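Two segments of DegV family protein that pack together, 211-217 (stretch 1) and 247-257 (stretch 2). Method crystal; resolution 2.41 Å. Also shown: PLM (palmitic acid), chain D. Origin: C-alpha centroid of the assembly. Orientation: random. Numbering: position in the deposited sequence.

Stretch 1 (211-217) AIGQNEA
Stretch 2 (247-257) LAVHSGPGAVS

How do the two stretches lie against each other? The strand that enters stretch 1 at Ala-211 and passes through Gly-213 and Gln-214 runs antiparallel to the strand around 255-257, with 165° between their directions and a closest approach of 4.5 Å. The register sets Gly-213 opposite Ser-257 (CA to CA 4.7 Å) and Gln-214 opposite Val-256 (CA to CA 4.5 Å). Both strands have extended backbones, with phi/psi of -104/148 at Gly-213 and -132/123 at Val-256. Together the stretches bury 488 Å².

What does Ser-257, one of the two residues with most surface covered, do here? Its backbone closes a two-way pair with Gly-213: Gly-213 N donates to Ser-257 O at 2.8 Å, and Ser-257 N donates to Gly-213 O at 2.8 Å. The p rotamer (chi1 63°) brings Ser-257 OG over the glycine, 3.4 Å from Gly-213 N. A CB on Gly-213 would fall 2.3 Å from Ser-257 OG, a clash, so the bare backbone makes room for the hydroxyl. A water joins the strands here, donating to Ala-211 O at 3.1 Å and lying 2.7 Å from Ser-257 OG. Palmitic acid also reaches this residue, its CG 3.5 Å from Ser-257 CB.

Why is Asn-215 the most covered residue? Its side chain (chi1 178°, t) packs on the last turn of the helix, where Asn-215 CG lies 3.4 Å from Ala-248 CB. Its backbone meets the other chain segment too: Asn-215 N donates to Ala-255 O at 2.9 Å, and Gly-254 N donates to Asn-215 O at 2.7 Å, the latter more bent at 138°. Between helix and strand, Gly-252 to Ala-255 make a type II turn. Gly-252 leaves the helix with phi/psi 81/170, angles that would jam a CB against the preceding carbonyl; Gly-254, at 86/-2, also has the positive phi that favours glycine.

What does Val-256 add on the face it shares with Gln-214, the reverse of the Asn-215 and Ser-257 face? With chi1 at -178° (t), its methyls meet apolar neighbours from stretch 1: Val-256 CG1 is 3.9 Å from Ile-212 CG2, and Val-256 CG2 is 3.7 Å from Ala-217 CB. Ile-212 adopts the m rotamer (chi1 -72°, chi2 156°). Glu-216 turns the chain with phi/psi 54/46, and Ala-217 then points its CB toward stretch 2. The close backbones also allow CA-H...O contacts, with Val-256 CA 3.2 Å from Gly-213 O and Gln-214 CA 3.4 Å from Ala-255 O.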

# COMPACT_ATOMS: atom_id res chain seq x y z
N ALA A 211 2.36 -8.88 5.22
CA ALA A 211 1.15 -9.04 4.44
C ALA A 211 1.55 -9.46 3.04
O ALA A 211 2.30 -8.74 2.33
CB ALA A 211 0.35 -7.76 4.43
N ILE A 212 1.08 -10.63 2.62
CA ILE A 212 1.46 -11.09 1.31
C ILE A 212 0.30 -10.90 0.39
O ILE A 212 -0.80 -11.39 0.66
CB ILE A 212 1.88 -12.55 1.34
CG1 ILE A 212 3.24 -12.66 2.03
CG2 ILE A 212 1.98 -13.13 -0.10
CD1 ILE A 212 3.50 -14.05 2.63
N GLY A 213 0.54 -10.16 -0.69
CA GLY A 213 -0.48 -9.85 -1.68
C GLY A 213 -0.30 -10.70 -2.92
O GLY A 213 0.84 -11.04 -3.30
N GLN A 214 -1.41 -11.03 -3.56
CA GLN A 214 -1.30 -11.80 -4.80
C GLN A 214 -2.33 -11.36 -5.82
O GLN A 214 -3.45 -10.96 -5.48
CB GLN A 214 -1.41 -13.32 -4.54
CG GLN A 214 -2.73 -13.78 -3.96
CD GLN A 214 -3.86 -13.85 -5.01
OE1 GLN A 214 -5.01 -13.56 -4.70
NE2 GLN A 214 -3.52 -14.23 -6.25
N ASN A 215 -1.93 -11.46 -7.08
CA ASN A 215 -2.88 -11.32 -8.15
C ASN A 215 -2.76 -12.50 -9.08
O ASN A 215 -1.78 -12.61 -9.86
CB ASN A 215 -2.67 -10.01 -8.92
CG ASN A 215 -3.62 -9.89 -10.08
OD1 ASN A 215 -3.19 -9.78 -11.22
ND2 ASN A 215 -4.91 -9.97 -9.81
N GLU A 216 -3.76 -13.38 -9.00
CA GLU A 216 -3.77 -14.65 -9.74
C GLU A 216 -2.52 -15.46 -9.48
O GLU A 216 -1.88 -15.97 -10.42
CB GLU A 216 -3.92 -14.38 -11.23
CG GLU A 216 -5.32 -14.01 -11.56
CD GLU A 216 -5.45 -13.63 -12.99
OE1 GLU A 216 -5.45 -14.53 -13.89
OE2 GLU A 216 -5.56 -12.40 -13.21
N ALA A 217 -2.15 -15.55 -8.21
CA ALA A 217 -0.92 -16.21 -7.81
C ALA A 217 -1.09 -16.80 -6.40
O ALA A 217 -0.16 -16.75 -5.57
CB ALA A 217 0.23 -15.23 -7.87
N LEU A 247 -4.30 -1.94 -9.03
CA LEU A 247 -2.90 -2.22 -9.11
C LEU A 247 -2.62 -3.42 -10.02
O LEU A 247 -1.58 -3.47 -10.66
CB LEU A 247 -2.28 -2.41 -7.72
CG LEU A 247 -2.61 -1.31 -6.69
CD1 LEU A 247 -2.02 -1.68 -5.32
CD2 LEU A 247 -2.14 0.09 -7.16
N ALA A 248 -3.56 -4.36 -10.09
CA ALA A 248 -3.35 -5.60 -10.85
C ALA A 248 -3.24 -5.26 -12.31
O ALA A 248 -2.49 -5.91 -13.08
CB ALA A 248 -4.47 -6.60 -10.62
N VAL A 249 -3.94 -4.18 -12.71
CA VAL A 249 -3.77 -3.67 -14.06
C VAL A 249 -2.28 -3.42 -14.38
O VAL A 249 -1.81 -3.72 -15.50
CB VAL A 249 -4.54 -2.36 -14.28
CG1 VAL A 249 -4.15 -1.77 -15.64
CG2 VAL A 249 -6.08 -2.55 -14.13
N HIS A 250 -1.51 -2.91 -13.41
CA HIS A 250 -0.14 -2.53 -13.68
C HIS A 250 0.89 -3.55 -13.23
O HIS A 250 2.04 -3.48 -13.66
CB HIS A 250 0.16 -1.17 -13.07
CG HIS A 250 -0.73 -0.07 -13.59
ND1 HIS A 250 -0.73 0.32 -14.91
CD2 HIS A 250 -1.62 0.73 -12.95
CE1 HIS A 250 -1.60 1.32 -15.07
NE2 HIS A 250 -2.17 1.57 -13.90
N SER A 251 0.51 -4.46 -12.35
CA SER A 251 1.41 -5.55 -11.95
C SER A 251 1.33 -6.73 -12.91
O SER A 251 2.30 -7.44 -13.07
CB SER A 251 1.11 -6.05 -10.55
OG SER A 251 -0.19 -6.66 -10.48
N GLY A 252 0.19 -6.95 -13.53
CA GLY A 252 -0.03 -8.12 -14.35
C GLY A 252 -0.38 -9.34 -13.52
O GLY A 252 -0.26 -9.29 -12.29
N PRO A 253 -0.81 -10.44 -14.16
CA PRO A 253 -1.12 -11.67 -13.44
C PRO A 253 0.16 -12.36 -12.91
O PRO A 253 1.25 -12.15 -13.44
CB PRO A 253 -1.84 -12.56 -14.49
CG PRO A 253 -1.60 -11.94 -15.81
CD PRO A 253 -1.01 -10.55 -15.62
N GLY A 254 0.00 -13.14 -11.83
CA GLY A 254 1.10 -13.89 -11.23
C GLY A 254 1.92 -13.11 -10.24
O GLY A 254 2.85 -13.64 -9.64
N ALA A 255 1.58 -11.83 -10.05
CA ALA A 255 2.32 -10.95 -9.15
C ALA A 255 2.04 -11.28 -7.71
O ALA A 255 0.91 -11.58 -7.35
CB ALA A 255 2.00 -9.49 -9.42
N VAL A 256 3.11 -11.20 -6.91
CA VAL A 256 3.10 -11.41 -5.49
C VAL A 256 3.86 -10.27 -4.77
O VAL A 256 5.03 -10.01 -5.07
CB VAL A 256 3.73 -12.78 -5.13
CG1 VAL A 256 3.66 -13.01 -3.63
CG2 VAL A 256 3.00 -13.93 -5.88
N SER A 257 3.18 -9.58 -3.85
CA SER A 257 3.78 -8.49 -3.09
C SER A 257 4.03 -8.93 -1.62
O SER A 257 3.29 -9.75 -1.05
CB SER A 257 2.86 -7.24 -3.13
OG SER A 257 1.59 -7.48 -2.50
C1 PLM D . -3.76 5.72 -10.77
O1 PLM D . -3.17 6.72 -10.31
O2 PLM D . -3.95 5.67 -11.99
C2 PLM D . -4.21 4.57 -9.91
C3 PLM D . -2.97 3.91 -9.31
C4 PLM D . -2.19 3.00 -10.23
C5 PLM D . -0.81 2.86 -9.58
C6 PLM D . 0.05 1.84 -10.28
C7 PLM D . 1.40 1.81 -9.59
C8 PLM D . 2.23 0.55 -9.90
C9 PLM D . 1.68 -0.66 -9.14
CA PLM D . 2.74 -1.75 -8.94
CB PLM D . 2.12 -3.11 -8.62
CC PLM D . 1.27 -3.21 -7.35
CD PLM D . 2.12 -3.62 -6.16
CE PLM D . 1.33 -4.34 -5.09
CF PLM D . 1.23 -3.49 -3.81
CG PLM D . 2.30 -3.79 -2.77
O HOH W 1 1.38 -6.88 0.08